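Local atomic coordinates of antisigma-factor antagonist, STAS (Rhodobacter sphaeroides, PDB entry 3OIZ), a protein that is probably a SulP-like sulfate transporter of the membrane, represented here by its STAS domain, a fold shared with anti-sigma-factor antagonists. Residues L65-A68 / V69-R73. Sequence-based numbering, arbitrary orientation.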
ATOM      1  N   LEU A  65       3.505  -1.143   5.505  1.00 20.10           N
ATOM      2  CA  LEU A  65       2.251  -0.506   5.061  1.00 20.07           C
ATOM      3  C   LEU A  65       2.031   0.806   5.834  1.00 20.74           C
ATOM      4  O   LEU A  65       1.667   1.860   5.247  1.00 20.17           O
ATOM      5  CB  LEU A  65       1.088  -1.493   5.268  1.00 20.29           C
ATOM      6  CG  LEU A  65      -0.327  -0.977   4.962  1.00 20.93           C
ATOM      7  CD1 LEU A  65      -0.476  -0.495   3.512  1.00 21.86           C
ATOM      8  CD2 LEU A  65      -1.325  -2.144   5.288  1.00 22.03           C
ATOM      9  N   ASP A  66       2.251   0.745   7.147  1.00 20.94           N
ATOM     10  CA  ASP A  66       2.044   1.935   8.003  1.00 20.79           C
ATOM     11  C   ASP A  66       2.979   3.059   7.533  1.00 20.92           C
ATOM     12  O   ASP A  66       2.595   4.248   7.525  1.00 22.65           O
ATOM     13  CB  ASP A  66       2.345   1.613   9.454  1.00 20.77           C
ATOM     14  CG  ASP A  66       1.288   0.719  10.109  1.00 21.26           C
ATOM     15  OD1 ASP A  66       0.191   0.507   9.523  1.00 24.19           O
ATOM     16  OD2 ASP A  66       1.592   0.214  11.236  1.00 21.92           O
HETATM   17  N   MSE A  67       4.215   2.696   7.189  1.00 20.48           N
HETATM   18  CA  MSE A  67       5.181   3.681   6.712  1.00 22.73           C
HETATM   19  C   MSE A  67       4.753   4.295   5.373  1.00 22.22           C
HETATM   20  O   MSE A  67       4.931   5.511   5.167  1.00 23.33           O
HETATM   21  CB  MSE A  67       6.597   3.072   6.630  1.00 23.92           C
HETATM   22  CG  MSE A  67       7.685   4.071   6.226  1.00 27.99           C
HETATM   23 SE   MSE A  67       7.878   5.512   7.515  0.75 35.38          SE
HETATM   24  CE  MSE A  67       8.958   4.530   8.779  1.00 39.57           C
ATOM     25  N   ALA A  68       4.200   3.469   4.466  1.00 20.96           N
ATOM     26  CA  ALA A  68       3.755   3.984   3.176  1.00 21.66           C
ATOM     27  C   ALA A  68       2.622   4.991   3.451  1.00 20.94           C
ATOM     28  O   ALA A  68       2.587   6.100   2.870  1.00 22.93           O
ATOM     29  CB  ALA A  68       3.254   2.866   2.296  1.00 22.02           C
ATOM     30  N   VAL A  69       1.685   4.603   4.327  1.00 20.31           N
ATOM     31  CA  VAL A  69       0.614   5.516   4.729  1.00 20.27           C
ATOM     32  C   VAL A  69       1.165   6.834   5.301  1.00 22.01           C
ATOM     33  O   VAL A  69       0.744   7.948   4.874  1.00 22.41           O
ATOM     34  CB  VAL A  69      -0.335   4.848   5.741  1.00 20.61           C
ATOM     35  CG1 VAL A  69      -1.302   5.914   6.342  1.00 21.97           C
ATOM     36  CG2 VAL A  69      -1.139   3.689   5.035  1.00 20.55           C
ATOM     37  N   LEU A  70       2.091   6.718   6.255  1.00 22.17           N
ATOM     38  CA  LEU A  70       2.671   7.903   6.870  1.00 23.17           C
ATOM     39  C   LEU A  70       3.343   8.804   5.823  1.00 23.67           C
ATOM     40  O   LEU A  70       3.156  10.030   5.858  1.00 24.72           O
ATOM     41  CB  LEU A  70       3.700   7.496   7.940  1.00 23.11           C
ATOM     42  CG  LEU A  70       4.370   8.644   8.699  1.00 25.72           C
ATOM     43  CD1 LEU A  70       3.299   9.557   9.331  1.00 29.99           C
ATOM     44  CD2 LEU A  70       5.260   8.080   9.766  1.00 28.30           C
ATOM     45  N   LYS A  71       4.094   8.196   4.885  1.00 23.34           N
ATOM     46  CA  LYS A  71       4.794   8.982   3.862  1.00 24.67           C
ATOM     47  C   LYS A  71       3.867   9.744   2.929  1.00 24.45           C
ATOM     48  O   LYS A  71       4.155  10.926   2.593  1.00 26.22           O
ATOM     49  CB  LYS A  71       5.781   8.121   3.063  1.00 25.10           C
ATOM     50  CG  LYS A  71       7.015   7.747   3.922  1.00 28.24           C
ATOM     51  CD  LYS A  71       7.949   6.756   3.239  1.00 33.84           C
ATOM     52  CE  LYS A  71       8.527   7.320   1.995  1.00 39.44           C
ATOM     53  NZ  LYS A  71       9.962   7.639   2.188  1.00 45.49           N
ATOM     54  N   PHE A  72       2.764   9.102   2.515  1.00 23.99           N
ATOM     55  CA  PHE A  72       1.710   9.830   1.775  1.00 23.65           C
ATOM     56  C   PHE A  72       1.093  10.941   2.586  1.00 24.29           C
ATOM     57  O   PHE A  72       0.905  12.052   2.058  1.00 25.42           O
ATOM     58  CB  PHE A  72       0.617   8.890   1.273  1.00 23.03           C
ATOM     59  CG  PHE A  72       0.994   8.146   0.025  1.00 24.19           C
ATOM     60  CD1 PHE A  72       1.273   8.837  -1.167  1.00 25.61           C
ATOM     61  CD2 PHE A  72       1.017   6.780   0.021  1.00 23.38           C
ATOM     62  CE1 PHE A  72       1.572   8.134  -2.340  1.00 24.82           C
ATOM     63  CE2 PHE A  72       1.338   6.066  -1.156  1.00 23.37           C
ATOM     64  CZ  PHE A  72       1.609   6.736  -2.318  1.00 25.58           C
ATOM     65  N   ARG A  73       0.840  10.692   3.872  1.00 23.36           N
ATOM     66  CA  ARG A  73       0.257  11.747   4.723  1.00 24.29           C
ATOM     67  C   ARG A  73       1.194  12.936   4.874  1.00 25.79           C
ATOM     68  O   ARG A  73       0.758  14.089   4.853  1.00 26.76           O
ATOM     69  CB  ARG A  73      -0.135  11.166   6.096  1.00 23.38           C
ATOM     70  CG  ARG A  73      -1.390  10.269   5.993  1.00 23.72           C
ATOM     71  CD  ARG A  73      -1.856   9.796   7.369  1.00 26.11           C
ATOM     72  NE  ARG A  73      -3.123   9.080   7.249  1.00 26.89           N
ATOM     73  CZ  ARG A  73      -3.462   8.022   7.980  1.00 25.25           C
ATOM     74  NH1 ARG A  73      -2.628   7.538   8.919  1.00 27.06           N
ATOM     75  NH2 ARG A  73      -4.630   7.420   7.752  1.00 26.42           N
TER
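Val-69 N bonds to Leu-65 O at 2.9 Å and nearly straight (173°), one of four successive i to i+4 bonds that join 65-68 to 69-73 within helix 59-74, the others running from Leu-70 to Asp-66, Lys-71 to Met-67 and Phe-72 to Ala-68. The side chains of Val-69 to Phe-72 each brush the carbonyl oxygen one turn back. Val-69 sets CG2 beside its own backbone N (CG1 takes the anti place, chi1 170°), and this methyl comes to 3.4 Å from Leu-65 O. Toward the surface, selenomethionine Met-67 bends at chi2 and chi3, its SE lying 4.3 Å from Leu-70 CD2, a loose apolar touch, while its CG meets Lys-71 CD at 4.0 Å as the two chains cross. Lys-71 leaves CG against Met-67 O before its outer part bends away. Phe-72, whose chi1 of -79° brings the ring back along the helix, places CD2 3.3 Å from Ala-68 O, an oblique approach to an oxygen already bonded to Phe-72 N. The result is an amphipathic helix laid on the STAS sheet, with Asp-66 and Leu-70 toward the surface: Leu-65, Val-69 and Phe-72 pack on strands 46-51 and 78-82, where Arg-73 NH2 also bonds to Val-79 O, while Leu-65, Met-67 and Lys-71 touch the flanking helix 31-36, and Phe-40 meets Ala-68, Lys-71 and the Phe-72 ring.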